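Local coordinates for protein 3-carboxy-cis,cis-muconate cycloisomerase (PDB 1Q5N) that belongs to the fumarase/aspartase (lyase) superfamily of largely helical enzymes and assembles from four elongated subunits around a shared helical core, at residues A[146-151]-A[440-445]; A[153-158]-A[266-271]; A[178-183]-A[248-253]; A[242-247]-A[336-341]. All blocks are in the same frame, centred on the assembly; numbering follows the deposited sequence.

How the contacts relate
Contact 1 joins the turn after helix 110-146 to helix 438-447 near the C terminus. It closes the longest loop, and the other three contacts nest inside it. Contact 2 follows in sequence, where strand 151-156 reaches the loop beyond helix 235-261. Contact 3 nests within contact 2 and ties helix 166-191 to helix 235-261. Contact 4 starts inside that loop, on helix 235-261, and ends on helix 323-351, so it crosses contacts 2 and 3. Contacts 3 and 4 lie with centres about 9 Å apart and touch, as Asp-180 packs on Ile-246 and Ile-247. Contacts 1 and 2 lie on one side of the chain's centre, with centres about 17 Å apart.

Contact 1 of 4, residues A[146-151]-A[440-445]; sequences TYRHQV and DQIDAV
Asp-443 OD1 is held by both terminal nitrogens of Arg-148. The stronger bond of this salt bridge comes from Arg-148 NH2, at 2.7 Å from Asp-443 OD1 with an N-H...O angle of 158°. It meets the oxygen nearly along its C-O axis, and the oxygen lies close to the guanidinium plane. Arg-148 NH1 adds a weak, bent bond to the same Asp-443 OD1 at 3.2 Å. One oxygen takes both bonds, and the carboxylate is turned 53° from the guanidinium, so the two groups do not pair flat.

Ile-442 supports the arginine at two points. Its CG2 lies over the centre of one guanidinium face, 3.9 Å from Arg-148 CZ. Its CD1 reaches back to the base of the chain, 3.7 Å from Arg-148 CB. The arginine starts with CG between its backbone N and carbonyl carbon (chi1 59°) and bends twice more, which carries the charged end past Ile-442 to Asp-443. Gln-439 OE1 also accepts a bond from Arg-148 NH1.

Arg-148 is a corner residue of a type I beta turn from Tyr-147 to Gln-150, just after helix 110-146. The second subunit packs on Ala-444 and Val-445. The arrangement is a partly buried salt bridge, with Ile-442 covering one guanidinium face, and it pins a C-terminal helix to the turn that follows a long helix of the central bundle.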
loop_
_atom_site.group_PDB
_atom_site.type_symbol
_atom_site.label_atom_id
_atom_site.label_comp_id
_atom_site.label_asym_id
_atom_site.label_seq_id
_atom_site.Cartn_x
_atom_site.Cartn_y
_atom_site.Cartn_z
ATOM N N THR A 146 -10.491 10.679 36.372
ATOM C CA THR A 146 -11.676 10.092 36.948
ATOM C C THR A 146 -11.526 8.586 37.258
ATOM O O THR A 146 -12.047 8.096 38.274
ATOM C CB THR A 146 -12.864 10.275 36.004
ATOM O OG1 THR A 146 -13.065 11.655 35.748
ATOM C CG2 THR A 146 -14.117 9.767 36.612
ATOM N N TYR A 147 -10.774 7.864 36.425
ATOM C CA TYR A 147 -10.638 6.409 36.564
ATOM C C TYR A 147 -9.240 5.930 36.836
ATOM O O TYR A 147 -8.920 4.762 36.569
ATOM C CB TYR A 147 -11.143 5.734 35.277
ATOM C CG TYR A 147 -12.595 6.001 34.979
ATOM C CD1 TYR A 147 -13.608 5.382 35.728
ATOM C CD2 TYR A 147 -12.975 6.860 33.956
ATOM C CE1 TYR A 147 -14.975 5.612 35.457
ATOM C CE2 TYR A 147 -14.347 7.101 33.677
ATOM C CZ TYR A 147 -15.325 6.469 34.437
ATOM O OH TYR A 147 -16.658 6.700 34.188
ATOM N N ARG A 148 -8.392 6.799 37.363
ATOM C CA ARG A 148 -7.031 6.364 37.611
ATOM C C ARG A 148 -6.939 5.191 38.596
ATOM O O ARG A 148 -5.933 4.499 38.647
ATOM C CB ARG A 148 -6.182 7.551 38.085
ATOM C CG ARG A 148 -6.649 8.280 39.370
ATOM C CD ARG A 148 -5.393 8.623 40.162
ATOM N NE ARG A 148 -4.867 9.908 39.780
ATOM C CZ ARG A 148 -3.575 10.232 39.647
ATOM N NH1 ARG A 148 -2.565 9.382 39.837
ATOM N NH2 ARG A 148 -3.294 11.486 39.352
ATOM N N HIS A 149 -7.989 4.991 39.381
ATOM C CA HIS A 149 -8.022 3.907 40.363
ATOM C C HIS A 149 -8.969 2.766 39.966
ATOM O O HIS A 149 -9.141 1.814 40.736
ATOM C CB HIS A 149 -8.427 4.432 41.780
ATOM C CG HIS A 149 -7.428 5.380 42.378
ATOM N ND1 HIS A 149 -7.729 6.694 42.681
ATOM C CD2 HIS A 149 -6.090 5.232 42.603
ATOM C CE1 HIS A 149 -6.623 7.324 43.055
ATOM N NE2 HIS A 149 -5.618 6.458 43.012
ATOM N N GLN A 150 -9.593 2.852 38.793
ATOM C CA GLN A 150 -10.488 1.792 38.373
ATOM C C GLN A 150 -9.633 0.603 37.880
ATOM O O GLN A 150 -9.119 0.606 36.734
ATOM C CB GLN A 150 -11.384 2.283 37.261
ATOM C CG GLN A 150 -12.248 1.187 36.709
ATOM C CD GLN A 150 -13.084 0.516 37.834
ATOM O OE1 GLN A 150 -13.936 1.169 38.458
ATOM N NE2 GLN A 150 -12.819 -0.801 38.104
ATOM N N VAL A 151 -9.459 -0.400 38.745
ATOM C CA VAL A 151 -8.687 -1.588 38.392
ATOM C C VAL A 151 -9.349 -2.486 37.302
ATOM O O VAL A 151 -10.574 -2.640 37.264
ATOM C CB VAL A 151 -8.423 -2.439 39.661
ATOM C CG1 VAL A 151 -7.751 -3.709 39.264
ATOM C CG2 VAL A 151 -7.498 -1.676 40.622
ATOM N N ASP A 440 2.463 7.025 39.197
ATOM C CA ASP A 440 3.514 7.970 38.797
ATOM C C ASP A 440 3.352 8.270 37.292
ATOM O O ASP A 440 3.494 9.439 36.852
ATOM C CB ASP A 440 4.941 7.390 38.991
ATOM C CG ASP A 440 5.359 7.255 40.458
ATOM O OD1 ASP A 440 4.633 7.768 41.345
ATOM O OD2 ASP A 440 6.418 6.632 40.726
ATOM N N GLN A 441 3.062 7.226 36.488
ATOM C CA GLN A 441 2.906 7.432 35.033
ATOM C C GLN A 441 1.700 8.301 34.748
ATOM O O GLN A 441 1.788 9.224 33.917
ATOM C CB GLN A 441 2.801 6.106 34.276
ATOM C CG GLN A 441 4.130 5.301 34.220
ATOM C CD GLN A 441 3.948 3.964 33.491
ATOM O OE1 GLN A 441 3.506 3.931 32.333
ATOM N NE2 GLN A 441 4.276 2.863 34.168
ATOM N N ILE A 442 0.581 8.044 35.431
ATOM C CA ILE A 442 -0.568 8.883 35.182
ATOM C C ILE A 442 -0.250 10.349 35.601
ATOM O O ILE A 442 -0.615 11.287 34.889
ATOM C CB ILE A 442 -1.816 8.350 35.922
ATOM C CG1 ILE A 442 -2.173 6.958 35.343
ATOM C CG2 ILE A 442 -2.967 9.389 35.845
ATOM C CD1 ILE A 442 -3.428 6.284 35.949
ATOM N N ASP A 443 0.436 10.553 36.734
ATOM C CA ASP A 443 0.766 11.918 37.163
ATOM C C ASP A 443 1.698 12.580 36.135
ATOM O O ASP A 443 1.578 13.777 35.856
ATOM C CB ASP A 443 1.488 11.954 38.532
ATOM C CG ASP A 443 0.567 11.631 39.701
ATOM O OD1 ASP A 443 -0.643 11.950 39.638
ATOM O OD2 ASP A 443 1.080 11.063 40.697
ATOM N N ALA A 444 2.671 11.806 35.649
ATOM C CA ALA A 444 3.616 12.313 34.671
ATOM C C ALA A 444 2.858 12.809 33.431
ATOM O O ALA A 444 3.171 13.912 32.952
ATOM C CB ALA A 444 4.659 11.241 34.311
ATOM N N VAL A 445 1.839 12.080 32.926
ATOM C CA VAL A 445 1.165 12.633 31.764
ATOM C C VAL A 445 0.254 13.794 32.084
ATOM O O VAL A 445 0.041 14.634 31.218
ATOM C CB VAL A 445 0.406 11.590 30.845
ATOM C CG1 VAL A 445 0.844 10.200 31.129
ATOM C CG2 VAL A 445 -1.050 11.827 30.862
#

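Contact 2 of 4, residues A[153-158]-A[266-271]; sequences MGRTWL and IAEVFE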
loop_
_atom_site.group_PDB
_atom_site.type_symbol
_atom_site.label_atom_id
_atom_site.label_comp_id
_atom_site.label_asym_id
_atom_site.label_seq_id
_atom_site.Cartn_x
_atom_site.Cartn_y
_atom_site.Cartn_z
ATOM N N MET A 153 -8.130 -5.804 34.044
ATOM C CA MET A 153 -6.983 -6.600 33.588
ATOM C C MET A 153 -6.183 -6.021 32.415
ATOM O O MET A 153 -6.748 -5.458 31.461
ATOM C CB MET A 153 -7.453 -8.016 33.218
ATOM C CG MET A 153 -7.973 -8.850 34.412
ATOM S SD MET A 153 -6.673 -9.011 35.705
ATOM C CE MET A 153 -5.304 -9.737 34.815
ATOM N N GLY A 154 -4.861 -6.110 32.511
ATOM C CA GLY A 154 -4.017 -5.725 31.383
ATOM C C GLY A 154 -3.965 -7.020 30.550
ATOM O O GLY A 154 -3.927 -8.144 31.100
ATOM N N ARG A 155 -3.965 -6.897 29.227
ATOM C CA ARG A 155 -3.985 -8.069 28.329
ATOM C C ARG A 155 -2.866 -7.984 27.297
ATOM O O ARG A 155 -2.669 -6.941 26.611
ATOM C CB ARG A 155 -5.366 -8.152 27.622
ATOM C CG ARG A 155 -6.551 -8.305 28.627
ATOM C CD ARG A 155 -7.915 -7.971 28.023
ATOM N NE ARG A 155 -9.032 -8.366 28.911
ATOM C CZ ARG A 155 -9.819 -7.529 29.600
ATOM N NH1 ARG A 155 -9.652 -6.207 29.539
ATOM N NH2 ARG A 155 -10.808 -8.022 30.355
ATOM N N THR A 156 -2.116 -9.075 27.206
ATOM C CA THR A 156 -1.024 -9.166 26.267
ATOM C C THR A 156 -1.291 -10.381 25.355
ATOM O O THR A 156 -1.660 -11.459 25.817
ATOM C CB THR A 156 0.334 -9.284 27.018
ATOM O OG1 THR A 156 0.296 -10.403 27.897
ATOM C CG2 THR A 156 0.578 -8.040 27.862
ATOM N N TRP A 157 -1.130 -10.187 24.048
ATOM C CA TRP A 157 -1.420 -11.260 23.084
ATOM C C TRP A 157 -2.876 -11.721 23.313
ATOM O O TRP A 157 -3.179 -12.897 23.107
ATOM C CB TRP A 157 -0.508 -12.496 23.262
ATOM C CG TRP A 157 0.942 -12.268 23.242
ATOM C CD1 TRP A 157 1.661 -11.585 24.158
ATOM C CD2 TRP A 157 1.897 -12.784 22.286
ATOM N NE1 TRP A 157 3.001 -11.625 23.857
ATOM C CE2 TRP A 157 3.182 -12.354 22.710
ATOM C CE3 TRP A 157 1.786 -13.592 21.127
ATOM C CZ2 TRP A 157 4.372 -12.683 22.011
ATOM C CZ3 TRP A 157 2.961 -13.938 20.428
ATOM C CH2 TRP A 157 4.245 -13.480 20.877
ATOM N N LEU A 158 -3.719 -10.783 23.745
ATOM C CA LEU A 158 -5.135 -10.984 24.037
ATOM C C LEU A 158 -5.446 -11.904 25.225
ATOM O O LEU A 158 -6.581 -12.388 25.357
ATOM C CB LEU A 158 -5.850 -11.513 22.824
ATOM C CG LEU A 158 -6.082 -10.554 21.671
ATOM C CD1 LEU A 158 -6.934 -11.271 20.608
ATOM C CD2 LEU A 158 -6.819 -9.339 22.170
ATOM N N ILE A 266 -16.905 -9.834 27.776
ATOM C CA ILE A 266 -15.998 -8.979 28.553
ATOM C C ILE A 266 -16.807 -7.791 29.092
ATOM O O ILE A 266 -16.803 -7.540 30.299
ATOM C CB ILE A 266 -14.813 -8.563 27.669
ATOM C CG1 ILE A 266 -14.067 -9.887 27.296
ATOM C CG2 ILE A 266 -13.967 -7.427 28.369
ATOM C CD1 ILE A 266 -12.896 -9.716 26.418
ATOM N N ALA A 267 -17.483 -7.071 28.190
ATOM C CA ALA A 267 -18.406 -6.018 28.575
ATOM C C ALA A 267 -17.925 -5.061 29.640
ATOM O O ALA A 267 -18.651 -4.814 30.591
ATOM C CB ALA A 267 -19.716 -6.683 29.057
ATOM N N GLU A 268 -16.727 -4.511 29.485
ATOM C CA GLU A 268 -16.164 -3.619 30.481
ATOM C C GLU A 268 -16.363 -2.126 30.178
ATOM O O GLU A 268 -16.372 -1.294 31.075
ATOM C CB GLU A 268 -14.672 -3.923 30.642
ATOM C CG GLU A 268 -14.359 -5.332 31.132
ATOM C CD GLU A 268 -12.864 -5.600 31.172
ATOM O OE1 GLU A 268 -12.106 -4.949 30.418
ATOM O OE2 GLU A 268 -12.430 -6.460 31.954
ATOM N N VAL A 269 -16.527 -1.808 28.896
ATOM C CA VAL A 269 -16.664 -0.434 28.459
ATOM C C VAL A 269 -17.561 -0.459 27.255
ATOM O O VAL A 269 -17.484 -1.395 26.457
ATOM C CB VAL A 269 -15.303 0.142 28.027
ATOM C CG1 VAL A 269 -15.519 1.441 27.399
ATOM C CG2 VAL A 269 -14.363 0.315 29.232
ATOM N N PHE A 270 -18.413 0.553 27.117
ATOM C CA PHE A 270 -19.341 0.635 25.992
ATOM C C PHE A 270 -19.384 1.984 25.324
ATOM O O PHE A 270 -19.197 3.028 25.949
ATOM C CB PHE A 270 -20.761 0.329 26.417
ATOM C CG PHE A 270 -20.947 -1.059 26.883
ATOM C CD1 PHE A 270 -20.633 -1.416 28.198
ATOM C CD2 PHE A 270 -21.434 -2.032 26.015
ATOM C CE1 PHE A 270 -20.774 -2.731 28.639
ATOM C CE2 PHE A 270 -21.580 -3.351 26.447
ATOM C CZ PHE A 270 -21.257 -3.692 27.768
ATOM N N GLU A 271 -19.678 1.946 24.037
ATOM C CA GLU A 271 -19.831 3.146 23.272
ATOM C C GLU A 271 -21.130 3.783 23.747
ATOM O O GLU A 271 -22.021 3.095 24.165
ATOM C CB GLU A 271 -19.985 2.821 21.786
ATOM C CG GLU A 271 -18.695 2.666 21.041
ATOM C CD GLU A 271 -18.880 2.470 19.525
ATOM O OE1 GLU A 271 -19.954 2.835 18.961
ATOM O OE2 GLU A 271 -17.923 1.971 18.886
HETATM O O HOH W 1 -10.881 -6.572 34.024
#
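This is a buried, end-on salt bridge between Arg-155 and Glu-268. It joins strand 151-156 of the small three-stranded antiparallel sheet to the loop between helix 235-261 and the short strand 269-270. Arg-155 gives one terminal nitrogen to each carboxylate oxygen. Its NH2 lies 2.8 Å from Glu-268 OE2, in a nearly straight bond (173°). Its NH1 lies 2.9 Å from Glu-268 OE1, which it approaches on the syn side.

The two side chains come from opposite directions, and both are extended. Arg-155 is stretched from CG to NE, and Glu-268 beyond CG (chi2 176°). The fit is not flat, because the guanidinium and carboxylate planes are 54° apart. Glu-268 OE2 sits near the guanidinium plane, whereas NH2 meets that oxygen from above the carboxylate plane. Ile-266 adds a hydrophobic neighbour, with its CG2 3.8 Å from Arg-155 NH2.

Other groups fix the carboxylate. Water 1 donates to Glu-268 OE2 at 2.6 Å and accepts from Met-153 N at 2.9 Å, a second link between the segments. Asn-362 ND2 also bonds to Glu-268 OE2, so three donors grip this buried oxygen. The arginine has a second acidic partner, since its NH2 forms a salt bridge with Glu-265 of the third subunit. The site thus lies at a subunit boundary. Within its own chain it is flanked by helix 356-364, where Asn-362 packs on Arg-155, and by the end of helix 235-261, where Met-261 packs on Glu-268.

Contact 3 of 4, residues A[178-183]-A[248-253]; sequences KRDLDR and TGNVGK
Two long helices of the central helical bundle face each other here, and their segments run in broadly opposite directions. Helix 166-191 supplies residues 178-183 and helix 235-261 supplies residues 248-253. The nearest backbones are those of Asp-180 and Asn-250, with their CA atoms 9.2 Å apart. At that spacing the helices do not pack backbone to backbone, and two polar side chains span the gap.

Asp-180 and Asn-250 point at each other from opposite directions. In both, CG stands anti to the carbonyl carbon, which directs the flat end across to the other helix. Their carboxylate and amide planes are 39° apart. Asn-250 ND2 lies 2.6 Å from Asp-180 OD2, but the bond is strongly bent, with an N-H...O angle of 120°, and counts as weak despite the short distance.

The acid is shared with its own helix. Arg-183, three residues further along, forms a salt bridge to Asp-180 OD1 through NH1 at 2.9 Å, again with weak hydrogen-bond geometry. This oxygen lies at the guanidinium edge, near its plane. The positive charge probably favours a charged carboxylate in this buried position. Arg-183 has further acidic partners through NH2, namely Asp-235 and Glu-239 of the second subunit, so the cluster lies at the interface with that subunit.

Water 2 adds a second link between the helices: it accepts from Asn-250 ND2 at 2.8 Å and from Arg-183 NH1 at 3.0 Å.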
loop_
_atom_site.group_PDB
_atom_site.type_symbol
_atom_site.label_atom_id
_atom_site.label_comp_id
_atom_site.label_asym_id
_atom_site.label_seq_id
_atom_site.Cartn_x
_atom_site.Cartn_y
_atom_site.Cartn_z
ATOM N N LYS A 178 -1.087 14.300 22.752
ATOM C CA LYS A 178 -0.226 15.437 22.967
ATOM C C LYS A 178 0.929 15.410 21.965
ATOM O O LYS A 178 1.281 16.441 21.423
ATOM C CB LYS A 178 0.232 15.474 24.444
ATOM C CG LYS A 178 1.688 15.461 24.696
ATOM C CD LYS A 178 2.332 16.823 24.714
ATOM C CE LYS A 178 3.844 16.579 24.861
ATOM N NZ LYS A 178 4.663 17.837 24.700
ATOM N N ARG A 179 1.507 14.245 21.683
ATOM C CA ARG A 179 2.592 14.210 20.684
ATOM C C ARG A 179 2.049 14.608 19.270
ATOM O O ARG A 179 2.778 15.174 18.442
ATOM C CB ARG A 179 3.264 12.829 20.660
ATOM C CG ARG A 179 4.068 12.537 21.879
ATOM C CD ARG A 179 4.872 11.251 21.694
ATOM N NE ARG A 179 4.035 10.033 21.583
ATOM C CZ ARG A 179 3.419 9.425 22.605
ATOM N NH1 ARG A 179 3.513 9.906 23.838
ATOM N NH2 ARG A 179 2.745 8.302 22.417
ATOM N N ASP A 180 0.771 14.339 19.010
ATOM C CA ASP A 180 0.178 14.738 17.756
ATOM C C ASP A 180 0.045 16.268 17.683
ATOM O O ASP A 180 0.246 16.870 16.619
ATOM C CB ASP A 180 -1.205 14.128 17.580
ATOM C CG ASP A 180 -1.151 12.632 17.336
ATOM O OD1 ASP A 180 -0.133 12.149 16.777
ATOM O OD2 ASP A 180 -2.137 11.941 17.691
ATOM N N LEU A 181 -0.343 16.874 18.799
ATOM C CA LEU A 181 -0.453 18.321 18.877
ATOM C C LEU A 181 0.953 18.933 18.605
ATOM O O LEU A 181 1.077 19.916 17.898
ATOM C CB LEU A 181 -0.950 18.723 20.262
ATOM C CG LEU A 181 -2.380 19.209 20.456
ATOM C CD1 LEU A 181 -3.290 19.053 19.273
ATOM C CD2 LEU A 181 -2.899 18.476 21.653
ATOM N N ASP A 182 2.003 18.321 19.126
ATOM C CA ASP A 182 3.324 18.835 18.888
ATOM C C ASP A 182 3.709 18.713 17.401
ATOM O O ASP A 182 4.329 19.627 16.816
ATOM C CB ASP A 182 4.363 18.088 19.724
ATOM C CG ASP A 182 4.251 18.363 21.251
ATOM O OD1 ASP A 182 3.573 19.332 21.679
ATOM O OD2 ASP A 182 4.876 17.588 22.024
ATOM N N ARG A 183 3.379 17.570 16.803
ATOM C CA ARG A 183 3.707 17.351 15.401
ATOM C C ARG A 183 3.008 18.361 14.502
ATOM O O ARG A 183 3.625 18.911 13.594
ATOM C CB ARG A 183 3.296 15.954 14.971
ATOM C CG ARG A 183 4.211 14.887 15.486
ATOM C CD ARG A 183 3.680 13.494 15.086
ATOM N NE ARG A 183 4.494 12.484 15.746
ATOM C CZ ARG A 183 4.030 11.651 16.678
ATOM N NH1 ARG A 183 2.747 11.697 17.056
ATOM N NH2 ARG A 183 4.871 10.792 17.252
ATOM N N THR A 248 -4.629 9.034 12.633
ATOM C CA THR A 248 -5.631 8.012 12.380
ATOM C C THR A 248 -5.178 6.704 13.002
ATOM O O THR A 248 -6.008 5.982 13.559
ATOM C CB THR A 248 -5.880 7.822 10.889
ATOM O OG1 THR A 248 -6.516 8.999 10.408
ATOM C CG2 THR A 248 -6.795 6.601 10.612
ATOM N N GLY A 249 -3.874 6.403 12.934
ATOM C CA GLY A 249 -3.397 5.183 13.572
ATOM C C GLY A 249 -3.639 5.215 15.105
ATOM O O GLY A 249 -3.980 4.186 15.685
ATOM N N ASN A 250 -3.463 6.372 15.768
ATOM C CA ASN A 250 -3.697 6.444 17.226
ATOM C C ASN A 250 -5.163 6.138 17.583
ATOM O O ASN A 250 -5.422 5.409 18.550
ATOM C CB ASN A 250 -3.379 7.847 17.829
ATOM C CG ASN A 250 -1.893 8.177 17.833
ATOM O OD1 ASN A 250 -1.048 7.336 18.190
ATOM N ND2 ASN A 250 -1.561 9.408 17.466
ATOM N N VAL A 251 -6.131 6.679 16.838
ATOM C CA VAL A 251 -7.516 6.416 17.244
ATOM C C VAL A 251 -7.957 5.021 16.774
ATOM O O VAL A 251 -8.895 4.420 17.335
ATOM C CB VAL A 251 -8.507 7.555 16.787
ATOM C CG1 VAL A 251 -8.058 8.892 17.426
ATOM C CG2 VAL A 251 -8.554 7.689 15.262
ATOM N N GLY A 252 -7.258 4.512 15.750
ATOM C CA GLY A 252 -7.516 3.157 15.257
ATOM C C GLY A 252 -7.167 2.215 16.422
ATOM O O GLY A 252 -7.912 1.303 16.739
ATOM N N LYS A 253 -6.028 2.454 17.072
ATOM C CA LYS A 253 -5.617 1.605 18.188
ATOM C C LYS A 253 -6.640 1.676 19.340
ATOM O O LYS A 253 -6.947 0.651 19.968
ATOM C CB LYS A 253 -4.196 2.016 18.668
ATOM C CG LYS A 253 -3.639 1.143 19.820
ATOM C CD LYS A 253 -4.065 1.642 21.225
ATOM C CE LYS A 253 -3.349 0.862 22.336
ATOM N NZ LYS A 253 -3.641 -0.614 22.324
HETATM O O HOH W 2 0.863 10.115 18.759
#

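Contact 4 of 4, residues A[242-247]-A[336-341]; sequences SVLGII and QLTAGA
Thr-338 carries this contact from the side of helix 323-351, lying against Leu-244 and Ile-247 on helix 235-261. The two segments run in broadly the same direction, and the closest CA atoms, those of Leu-244 and Thr-338, are 6.3 Å apart.

The apolar contact is made by the methyl of Thr-338. Its CG2 meets Ile-247 CG2 at 3.8 Å, branch to branch, with the side chains at about a right angle. The same methyl has Leu-244 CD2 4.2 Å away. Thr-338 has OG1 beside its backbone N (chi1 -60°), which leaves the methyl facing Ile-247 and the hydroxyl beside Leu-244.

The hydroxyl packs without bonding to the facing segment. Thr-338 OG1 lies 3.6 Å from both Leu-244 CB and Leu-244 O. Its hydrogen bonds are with Ile-334 O, one turn back in its own helix, and with Thr-248 OG1, on helix 235-261 just beyond Ile-247. Thr-248 OG1 in turn has a weak bond to Leu-244 O.

The chemistry is thus mixed. The two bundle helices lie close, with aliphatic contacts between them, and the buried hydroxyl is satisfied by a backbone carbonyl of its own helix and a threonine of the other.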
loop_
_atom_site.group_PDB
_atom_site.type_symbol
_atom_site.label_atom_id
_atom_site.label_comp_id
_atom_site.label_asym_id
_atom_site.label_seq_id
_atom_site.Cartn_x
_atom_site.Cartn_y
_atom_site.Cartn_z
ATOM N N SER A 242 1.412 12.476 6.222
ATOM C CA SER A 242 2.052 11.583 7.192
ATOM C C SER A 242 1.605 11.820 8.650
ATOM O O SER A 242 1.489 10.887 9.435
ATOM C CB SER A 242 3.601 11.667 7.099
ATOM O OG SER A 242 4.075 12.901 7.593
ATOM N N VAL A 243 1.347 13.069 9.001
ATOM C CA VAL A 243 0.914 13.405 10.350
ATOM C C VAL A 243 -0.568 12.987 10.544
ATOM O O VAL A 243 -0.940 12.459 11.588
ATOM C CB VAL A 243 1.171 14.917 10.574
ATOM C CG1 VAL A 243 0.479 15.419 11.863
ATOM C CG2 VAL A 243 2.685 15.135 10.698
ATOM N N LEU A 244 -1.398 13.188 9.517
ATOM C CA LEU A 244 -2.792 12.787 9.582
ATOM C C LEU A 244 -2.799 11.256 9.705
ATOM O O LEU A 244 -3.596 10.705 10.442
ATOM C CB LEU A 244 -3.552 13.236 8.325
ATOM C CG LEU A 244 -3.571 14.778 8.212
ATOM C CD1 LEU A 244 -4.200 15.135 6.838
ATOM C CD2 LEU A 244 -4.317 15.452 9.426
ATOM N N GLY A 245 -1.897 10.588 8.989
ATOM C CA GLY A 245 -1.811 9.148 9.060
ATOM C C GLY A 245 -1.515 8.657 10.486
ATOM O O GLY A 245 -2.106 7.668 10.923
ATOM N N ILE A 246 -0.625 9.333 11.216
ATOM C CA ILE A 246 -0.309 8.923 12.566
ATOM C C ILE A 246 -1.509 9.139 13.489
ATOM O O ILE A 246 -1.811 8.304 14.345
ATOM C CB ILE A 246 0.900 9.695 13.107
ATOM C CG1 ILE A 246 2.181 9.206 12.411
ATOM C CG2 ILE A 246 1.004 9.532 14.623
ATOM C CD1 ILE A 246 3.343 10.170 12.654
ATOM N N ILE A 247 -2.228 10.240 13.286
ATOM C CA ILE A 247 -3.385 10.505 14.122
ATOM C C ILE A 247 -4.426 9.418 13.888
ATOM O O ILE A 247 -5.046 8.932 14.836
ATOM C CB ILE A 247 -4.012 11.917 13.813
ATOM C CG1 ILE A 247 -3.025 13.001 14.276
ATOM C CG2 ILE A 247 -5.434 12.030 14.440
ATOM C CD1 ILE A 247 -3.300 14.403 13.668
ATOM N N GLN A 336 -10.340 13.909 5.196
ATOM C CA GLN A 336 -11.716 13.566 5.498
ATOM C C GLN A 336 -11.895 12.343 6.395
ATOM O O GLN A 336 -12.772 12.359 7.268
ATOM C CB GLN A 336 -12.500 13.378 4.207
ATOM C CG GLN A 336 -12.995 14.681 3.647
ATOM C CD GLN A 336 -13.607 14.479 2.277
ATOM O OE1 GLN A 336 -12.888 14.370 1.291
ATOM N NE2 GLN A 336 -14.920 14.388 2.213
ATOM N N LEU A 337 -11.076 11.296 6.203
ATOM C CA LEU A 337 -11.153 10.090 7.034
ATOM C C LEU A 337 -10.605 10.362 8.431
ATOM O O LEU A 337 -11.138 9.825 9.429
ATOM C CB LEU A 337 -10.390 8.907 6.396
ATOM C CG LEU A 337 -11.079 8.342 5.149
ATOM C CD1 LEU A 337 -10.150 7.535 4.305
ATOM C CD2 LEU A 337 -12.251 7.499 5.587
ATOM N N THR A 338 -9.554 11.184 8.513
ATOM C CA THR A 338 -8.946 11.496 9.798
ATOM C C THR A 338 -9.901 12.345 10.669
ATOM O O THR A 338 -10.091 12.064 11.871
ATOM C CB THR A 338 -7.613 12.270 9.611
ATOM O OG1 THR A 338 -6.699 11.479 8.859
ATOM C CG2 THR A 338 -6.986 12.627 10.981
ATOM N N ALA A 339 -10.492 13.384 10.068
ATOM C CA ALA A 339 -11.421 14.267 10.786
ATOM C C ALA A 339 -12.652 13.416 11.156
ATOM O O ALA A 339 -13.186 13.531 12.263
ATOM C CB ALA A 339 -11.820 15.485 9.882
ATOM N N GLY A 340 -13.097 12.545 10.237
ATOM C CA GLY A 340 -14.221 11.661 10.572
ATOM C C GLY A 340 -13.879 10.711 11.735
ATOM O O GLY A 340 -14.650 10.524 12.683
ATOM N N ALA A 341 -12.687 10.136 11.709
ATOM C CA ALA A 341 -12.315 9.203 12.774
ATOM C C ALA A 341 -12.168 9.945 14.113
ATOM O O ALA A 341 -12.513 9.412 15.158
ATOM C CB ALA A 341 -10.964 8.437 12.408
#